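Local coordinates for protein SusD homolog (Bacteroides thetaiotaomicron, PDB 4MRU) that probably binds mucin O-glycans at the cell surface as a SusD-like outer-membrane lipoprotein of a gut bacterium, at residues Leu42-Met46 and Glu47-Gly51; Trp78-Ala81 and Pro82-Val86; Met463-Asn466 and Glu467-Thr470. All coordinates share one frame; numbering follows the deposited sequence.

Contact 1: residues Leu42-Met46 and Glu47-Gly51; sequences LYQFM and EAMCG
Y43 and E47, one helical turn apart, meet by a CH-pi contact: CB of E47 stands over the centre of the phenol ring, 3.4 Å from the centroid and only 11° off the ring normal. Y43 CG is turned beside its own carbonyl carbon (chi1 -171°), which brings the ring under E47. E47 CG also rests on the ring, near CD2 and CE2; the bend beyond it, at chi2, turns the carboxylate.

The polar ends of the same pair are joined by water. Y43 OH gives its proton to a water 2.7 Å away, and that water donates to E47 OE1 at 2.8 Å. The other carboxylate oxygen, OE2, is held in a salt bridge with R120 of helix 104-125, which probably keeps this buried glutamate charged.

A Met-aromatic contact, with selenium in place of sulfur, joins M49 to F45. The selenium of selenomethionine M49 lies 3.7 Å from CD1 of F45, oblique to the ring, with the two side chains alongside each other.

Y43 O accepts from both E47 N (2.9 Å) and A48 N (3.1 Å), which reach it from opposite faces of its carbonyl plane. From there the bonds run five residues on, with M49 N to Q44 O, C50 N to F45 O and G51 N to M46 O: the wider i-to-i+5 spacing of a pi-helical segment within helix 40-54, buried here.

Contact 2: residues Trp78-Ala81 and Pro82-Val86; sequences WLKA and PFTDV
At the start of helix 81-100, where a loop leads into one of the helices of this largely helical SusD-like fold, a salt bridge joins K80 to D85, residues five apart in sequence (i to i+5). D85 OD1 receives K80 NZ at 3.2 Å through its syn lone pair, on the side of OD2. The lysine gets there by running extended from CB to CE, CG opposite the backbone N (chi1 -167°), and turning only at chi4; it meets the aspartate at about a right angle. On the way its methylene groups pass T84, with K80 CG 3.8 Å from T84 CB and K80 CE near T84 CG2.

The carboxylate of D85 also leans back over the start of the helix. OD2 comes within 3.4 Å of A81 CA and close to A81 CB, while CB of D85 sits 3.3 Å from A81 O. With an alanine here instead of D85, the K80 ammonium is likely to lose its carboxylate mate and be freer to turn, and the OD2 contacts with A81 CA and CB would go as well.

P82 has no N-H to give, which suits an early position in a helix, and its CD rests 3.5 Å from A81 CB. On the same turn, the F83 ring meets Y125 of helix 104-125 edge-to-face and packs on P465.

The backbone gathers on one acceptor. T84 N bonds to K80 O at 2.8 Å, whereas F83 N and D85 N make only weak bonds to that oxygen; one residue on, V86 N bonds weakly to A81 O at 3.4 Å.

Contact 3: residues Met463-Asn466 and Glu467-Thr470; sequences MYPN and EEYT
Y469 and P465 meet edge-on: the carbonyl oxygen of P465 lies in the plane of the phenol ring, 3.6 Å from CD1. Y464 O is also near that plane, 4.0 Å from Y469 CE1. P465 O has a second partner in E468 N, which bonds to it at 3.0 Å from above the carbonyl plane, 51° out of it. CG of E468 runs alongside the proline ring, 4.0 Å from P465 CG.

The carbonyl of N466 accepts T470 N, a bond lying in the carbonyl plane, while the N466 side chain crosses that of T470 at about a right angle and brings ND2 to 3.5 Å from the methyl CG2. A first torsion of -162°, which swings CG to the side of the carbonyl carbon, turns the amide this way and toward CB of Y469.

These bonds form the opening turn of the short helix 466-471, entered from an extended loop. A water spans the entrance: N466 N donates to it at 2.8 Å, and it donates in turn to E467 OE1 at 2.9 Å, the glutamate chain being bent at chi2 back toward the loop.

Farther out, Y469 OH bonds to D494 OD2, and Y464 N to D494 OD1. E468 OE1 is shared by Y149 and N472, and Y464 OH reaches the carbonyl of P127.

How the contacts relate
Burial falls from contact 1 to contact 3, and the chemistry changes with it. Contact 1 lies within helix 40-54, its centre about 11 Å from that of the chain; the centre of contact 3 lies about 23 Å out, with several exposed residues. Contact 2, at the start of helix 81-100, packs against both: F45 CE1 of helix 40-54 lies 3.6 Å from W78 CG, and toward helix 466-471 F83 and T84 meet P465 while K80 CD lies by E467 OE2. Contacts 1 and 3 do not touch. In each of these two a water joins a glutamate to a second group, E47 being buried and E467 partly exposed; contact 2 instead has a direct salt bridge between partly exposed residues.

Contact 1: residues Leu42-Met46 and Glu47-Gly51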
loop_
_atom_site.group_PDB
_atom_site.type_symbol
_atom_site.label_atom_id
_atom_site.label_comp_id
_atom_site.label_asym_id
_atom_site.label_seq_id
_atom_site.Cartn_x
_atom_site.Cartn_y
_atom_site.Cartn_z
ATOM N N LEU A 42 -11.892 -2.080 -11.021
ATOM C CA LEU A 42 -11.446 -2.467 -9.683
ATOM C C LEU A 42 -10.484 -1.415 -9.091
ATOM O O LEU A 42 -10.650 -0.983 -7.958
ATOM C CB LEU A 42 -10.816 -3.854 -9.718
ATOM C CG LEU A 42 -10.211 -4.409 -8.431
ATOM C CD1 LEU A 42 -11.089 -4.209 -7.207
ATOM C CD2 LEU A 42 -9.923 -5.898 -8.653
ATOM N N TYR A 43 -9.540 -0.952 -9.893
ATOM C CA TYR A 43 -8.594 0.087 -9.490
ATOM C C TYR A 43 -9.307 1.305 -8.847
ATOM O O TYR A 43 -8.866 1.829 -7.815
ATOM C CB TYR A 43 -7.694 0.518 -10.680
ATOM C CG TYR A 43 -6.568 1.419 -10.251
ATOM C CD1 TYR A 43 -6.787 2.773 -10.058
ATOM C CD2 TYR A 43 -5.262 0.922 -10.037
ATOM C CE1 TYR A 43 -5.756 3.621 -9.660
ATOM C CE2 TYR A 43 -4.242 1.765 -9.575
ATOM C CZ TYR A 43 -4.497 3.107 -9.386
ATOM O OH TYR A 43 -3.501 3.956 -8.948
ATOM N N GLN A 44 -10.366 1.813 -9.479
ATOM C CA GLN A 44 -10.965 3.083 -9.007
ATOM C C GLN A 44 -11.396 2.994 -7.537
ATOM O O GLN A 44 -11.209 3.920 -6.779
ATOM C CB GLN A 44 -12.123 3.535 -9.905
ATOM C CG GLN A 44 -13.351 2.645 -9.841
ATOM C CD GLN A 44 -14.403 3.043 -10.848
ATOM O OE1 GLN A 44 -14.589 4.238 -11.141
ATOM N NE2 GLN A 44 -15.116 2.050 -11.383
ATOM N N PHE A 45 -11.917 1.854 -7.142
ATOM C CA PHE A 45 -12.381 1.652 -5.774
ATOM C C PHE A 45 -11.224 1.358 -4.834
ATOM O O PHE A 45 -11.080 2.005 -3.801
ATOM C CB PHE A 45 -13.375 0.512 -5.698
ATOM C CG PHE A 45 -14.640 0.747 -6.490
ATOM C CD1 PHE A 45 -15.530 1.735 -6.095
ATOM C CD2 PHE A 45 -14.915 0.014 -7.598
ATOM C CE1 PHE A 45 -16.666 1.985 -6.825
ATOM C CE2 PHE A 45 -16.081 0.227 -8.332
ATOM C CZ PHE A 45 -16.956 1.209 -7.933
HETATM N N MSE A 46 -10.426 0.356 -5.165
HETATM C CA MSE A 46 -9.421 -0.160 -4.207
HETATM C C MSE A 46 -8.247 0.776 -4.077
HETATM O O MSE A 46 -7.782 1.059 -2.978
HETATM C CB MSE A 46 -8.978 -1.540 -4.673
HETATM C CG MSE A 46 -8.076 -2.228 -3.679
HETATM SE SE MSE A 46 -7.844 -4.061 -4.391
HETATM C CE MSE A 46 -7.298 -4.832 -2.608
ATOM N N GLU A 47 -7.781 1.316 -5.196
ATOM C CA GLU A 47 -6.591 2.148 -5.196
ATOM C C GLU A 47 -6.844 3.653 -5.184
ATOM O O GLU A 47 -6.187 4.384 -4.446
ATOM C CB GLU A 47 -5.772 1.822 -6.437
ATOM C CG GLU A 47 -5.251 0.417 -6.438
ATOM C CD GLU A 47 -4.163 0.211 -5.417
ATOM O OE1 GLU A 47 -3.267 1.098 -5.256
ATOM O OE2 GLU A 47 -4.166 -0.861 -4.803
ATOM N N ALA A 48 -7.724 4.138 -6.049
ATOM C CA ALA A 48 -7.893 5.576 -6.203
ATOM C C ALA A 48 -8.708 6.159 -5.029
ATOM O O ALA A 48 -8.265 7.054 -4.321
ATOM C CB ALA A 48 -8.547 5.898 -7.550
HETATM N N MSE A 49 -9.850 5.562 -4.794
HETATM C CA MSE A 49 -10.739 5.991 -3.692
HETATM C C MSE A 49 -10.229 5.527 -2.345
HETATM O O MSE A 49 -10.075 6.340 -1.424
HETATM C CB MSE A 49 -12.109 5.440 -3.960
HETATM C CG MSE A 49 -12.820 6.096 -5.112
HETATM SE SE MSE A 49 -14.582 5.225 -5.128
HETATM C CE MSE A 49 -15.197 5.645 -6.960
ATOM N N CYS A 50 -10.034 4.226 -2.164
ATOM C CA CYS A 50 -9.673 3.709 -0.813
ATOM C C CYS A 50 -8.196 4.011 -0.386
ATOM O O CYS A 50 -7.958 4.864 0.485
ATOM C CB CYS A 50 -10.002 2.222 -0.744
ATOM S SG CYS A 50 -9.618 1.456 0.869
ATOM N N GLY A 51 -7.208 3.370 -1.043
ATOM C CA GLY A 51 -5.816 3.626 -0.752
ATOM C C GLY A 51 -5.491 5.106 -0.897
ATOM O O GLY A 51 -4.804 5.694 -0.070
HETATM O O HOH W 1 -2.011 2.833 -6.998
#

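Contact 2: residues Trp78-Ala81 and Pro82-Val86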
loop_
_atom_site.group_PDB
_atom_site.type_symbol
_atom_site.label_atom_id
_atom_site.label_comp_id
_atom_site.label_asym_id
_atom_site.label_seq_id
_atom_site.Cartn_x
_atom_site.Cartn_y
_atom_site.Cartn_z
ATOM N N TRP A 78 -20.245 0.282 -3.456
ATOM C CA TRP A 78 -18.861 0.593 -3.749
ATOM C C TRP A 78 -17.895 -0.160 -2.838
ATOM O O TRP A 78 -16.661 -0.148 -3.060
ATOM C CB TRP A 78 -18.630 2.079 -3.599
ATOM C CG TRP A 78 -19.302 2.920 -4.603
ATOM C CD1 TRP A 78 -20.242 2.556 -5.488
ATOM C CD2 TRP A 78 -19.069 4.318 -4.806
ATOM N NE1 TRP A 78 -20.630 3.635 -6.247
ATOM C CE2 TRP A 78 -19.901 4.729 -5.872
ATOM C CE3 TRP A 78 -18.217 5.252 -4.211
ATOM C CZ2 TRP A 78 -19.927 6.050 -6.347
ATOM C CZ3 TRP A 78 -18.250 6.580 -4.683
ATOM C CH2 TRP A 78 -19.087 6.953 -5.753
ATOM N N LEU A 79 -18.427 -0.863 -1.839
ATOM C CA LEU A 79 -17.603 -1.719 -0.971
ATOM C C LEU A 79 -17.337 -3.127 -1.529
ATOM O O LEU A 79 -16.579 -3.890 -0.959
ATOM C CB LEU A 79 -18.283 -1.872 0.402
ATOM C CG LEU A 79 -18.334 -0.664 1.323
ATOM C CD1 LEU A 79 -19.245 -0.994 2.517
ATOM C CD2 LEU A 79 -16.959 -0.253 1.789
ATOM N N LYS A 80 -17.999 -3.473 -2.612
ATOM C CA LYS A 80 -17.883 -4.779 -3.209
ATOM C C LYS A 80 -16.506 -5.101 -3.754
ATOM O O LYS A 80 -15.990 -6.198 -3.522
ATOM C CB LYS A 80 -18.909 -4.915 -4.366
ATOM C CG LYS A 80 -19.057 -6.342 -4.832
ATOM C CD LYS A 80 -20.097 -6.486 -5.933
ATOM C CE LYS A 80 -20.301 -7.950 -6.342
ATOM N NZ LYS A 80 -19.655 -8.206 -7.649
ATOM N N ALA A 81 -15.895 -4.174 -4.481
ATOM C CA ALA A 81 -14.739 -4.536 -5.337
ATOM C C ALA A 81 -13.474 -4.959 -4.579
ATOM O O ALA A 81 -12.874 -5.953 -4.935
ATOM C CB ALA A 81 -14.407 -3.408 -6.302
ATOM N N PRO A 82 -13.079 -4.234 -3.511
ATOM C CA PRO A 82 -11.830 -4.665 -2.840
ATOM C C PRO A 82 -11.874 -6.016 -2.080
ATOM O O PRO A 82 -10.841 -6.487 -1.613
ATOM C CB PRO A 82 -11.558 -3.520 -1.853
ATOM C CG PRO A 82 -12.392 -2.372 -2.355
ATOM C CD PRO A 82 -13.629 -3.020 -2.890
ATOM N N PHE A 83 -13.055 -6.576 -1.894
ATOM C CA PHE A 83 -13.254 -7.841 -1.153
ATOM C C PHE A 83 -13.770 -8.872 -2.108
ATOM O O PHE A 83 -13.058 -9.825 -2.466
ATOM C CB PHE A 83 -14.228 -7.652 0.032
ATOM C CG PHE A 83 -14.436 -8.899 0.875
ATOM C CD1 PHE A 83 -15.401 -9.802 0.537
ATOM C CD2 PHE A 83 -13.682 -9.127 1.997
ATOM C CE1 PHE A 83 -15.607 -10.943 1.291
ATOM C CE2 PHE A 83 -13.862 -10.262 2.754
ATOM C CZ PHE A 83 -14.824 -11.174 2.402
ATOM N N THR A 84 -14.997 -8.661 -2.569
ATOM C CA THR A 84 -15.675 -9.673 -3.362
ATOM C C THR A 84 -15.008 -9.878 -4.733
ATOM O O THR A 84 -14.793 -11.004 -5.151
ATOM C CB THR A 84 -17.149 -9.325 -3.572
ATOM O OG1 THR A 84 -17.812 -9.184 -2.298
ATOM C CG2 THR A 84 -17.868 -10.431 -4.402
ATOM N N ASP A 85 -14.694 -8.799 -5.450
ATOM C CA ASP A 85 -14.048 -8.954 -6.774
ATOM C C ASP A 85 -12.620 -9.514 -6.711
ATOM O O ASP A 85 -12.257 -10.386 -7.511
ATOM C CB ASP A 85 -14.067 -7.624 -7.541
ATOM C CG ASP A 85 -15.484 -7.173 -7.879
ATOM O OD1 ASP A 85 -16.426 -7.963 -7.714
ATOM O OD2 ASP A 85 -15.667 -6.005 -8.261
ATOM N N VAL A 86 -11.816 -9.034 -5.774
ATOM C CA VAL A 86 -10.473 -9.580 -5.619
ATOM C C VAL A 86 -10.518 -11.083 -5.351
ATOM O O VAL A 86 -9.843 -11.834 -6.009
ATOM C CB VAL A 86 -9.669 -8.880 -4.510
ATOM C CG1 VAL A 86 -8.307 -9.501 -4.387
ATOM C CG2 VAL A 86 -9.470 -7.416 -4.861
#

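Contact 3: residues Met463-Asn466 and Glu467-Thr470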
loop_
_atom_site.group_PDB
_atom_site.type_symbol
_atom_site.label_atom_id
_atom_site.label_comp_id
_atom_site.label_asym_id
_atom_site.label_seq_id
_atom_site.Cartn_x
_atom_site.Cartn_y
_atom_site.Cartn_z
HETATM N N MSE A 463 -15.276 -1.883 5.794
HETATM C CA MSE A 463 -16.391 -2.698 6.250
HETATM C C MSE A 463 -16.670 -3.772 5.236
HETATM O O MSE A 463 -16.443 -3.568 4.063
HETATM C CB MSE A 463 -17.660 -1.856 6.422
HETATM C CG MSE A 463 -17.456 -0.794 7.490
HETATM SE SE MSE A 463 -16.870 0.889 6.627
HETATM C CE MSE A 463 -18.613 1.479 5.894
ATOM N N TYR A 464 -17.142 -4.926 5.687
ATOM C CA TYR A 464 -17.446 -6.034 4.772
ATOM C C TYR A 464 -18.590 -5.661 3.849
ATOM O O TYR A 464 -19.404 -4.854 4.205
ATOM C CB TYR A 464 -17.804 -7.288 5.533
ATOM C CG TYR A 464 -16.638 -7.830 6.369
ATOM C CD1 TYR A 464 -15.441 -8.204 5.776
ATOM C CD2 TYR A 464 -16.765 -8.011 7.724
ATOM C CE1 TYR A 464 -14.396 -8.758 6.525
ATOM C CE2 TYR A 464 -15.723 -8.533 8.499
ATOM C CZ TYR A 464 -14.558 -8.926 7.903
ATOM O OH TYR A 464 -13.566 -9.461 8.704
ATOM N N PRO A 465 -18.591 -6.190 2.630
ATOM C CA PRO A 465 -19.621 -5.779 1.668
ATOM C C PRO A 465 -20.975 -6.358 2.027
ATOM O O PRO A 465 -21.063 -7.413 2.687
ATOM C CB PRO A 465 -19.113 -6.349 0.330
ATOM C CG PRO A 465 -18.185 -7.416 0.668
ATOM C CD PRO A 465 -17.626 -7.123 2.046
ATOM N N ASN A 466 -22.034 -5.721 1.536
ATOM C CA ASN A 466 -23.369 -6.154 1.862
ATOM C C ASN A 466 -23.694 -7.576 1.343
ATOM O O ASN A 466 -24.540 -8.263 1.910
ATOM C CB ASN A 466 -24.422 -5.182 1.323
ATOM C CG ASN A 466 -25.777 -5.363 2.018
ATOM O OD1 ASN A 466 -25.902 -5.146 3.217
ATOM N ND2 ASN A 466 -26.766 -5.752 1.274
ATOM N N GLU A 467 -23.054 -7.979 0.256
ATOM C CA GLU A 467 -23.167 -9.333 -0.270
ATOM C C GLU A 467 -22.844 -10.377 0.819
ATOM O O GLU A 467 -23.506 -11.403 0.946
ATOM C CB GLU A 467 -22.243 -9.523 -1.470
ATOM C CG GLU A 467 -22.676 -8.753 -2.724
ATOM C CD GLU A 467 -22.413 -7.225 -2.700
ATOM O OE1 GLU A 467 -21.836 -6.665 -1.737
ATOM O OE2 GLU A 467 -22.783 -6.548 -3.681
ATOM N N GLU A 468 -21.840 -10.101 1.624
ATOM C CA GLU A 468 -21.502 -11.027 2.678
ATOM C C GLU A 468 -22.628 -11.141 3.683
ATOM O O GLU A 468 -22.947 -12.260 4.157
ATOM C CB GLU A 468 -20.207 -10.608 3.339
ATOM C CG GLU A 468 -19.007 -10.879 2.433
ATOM C CD GLU A 468 -18.791 -12.346 2.122
ATOM O OE1 GLU A 468 -18.441 -13.134 3.060
ATOM O OE2 GLU A 468 -18.956 -12.720 0.937
ATOM N N TYR A 469 -23.296 -10.022 3.943
ATOM C CA TYR A 469 -24.411 -10.028 4.891
ATOM C C TYR A 469 -25.576 -10.824 4.316
ATOM O O TYR A 469 -26.254 -11.550 5.029
ATOM C CB TYR A 469 -24.865 -8.598 5.251
ATOM C CG TYR A 469 -23.986 -7.890 6.260
ATOM C CD1 TYR A 469 -22.804 -7.254 5.859
ATOM C CD2 TYR A 469 -24.321 -7.835 7.587
ATOM C CE1 TYR A 469 -21.990 -6.610 6.777
ATOM C CE2 TYR A 469 -23.515 -7.166 8.518
ATOM C CZ TYR A 469 -22.337 -6.586 8.109
ATOM O OH TYR A 469 -21.510 -5.909 9.000
ATOM N N THR A 470 -25.821 -10.688 3.020
ATOM C CA THR A 470 -27.046 -11.270 2.438
ATOM C C THR A 470 -26.833 -12.730 2.050
ATOM O O THR A 470 -27.735 -13.521 2.213
ATOM C CB THR A 470 -27.571 -10.476 1.208
ATOM O OG1 THR A 470 -26.589 -10.463 0.185
ATOM C CG2 THR A 470 -27.892 -9.052 1.583
HETATM O O HOH W 2 -21.408 -4.070 -0.633
#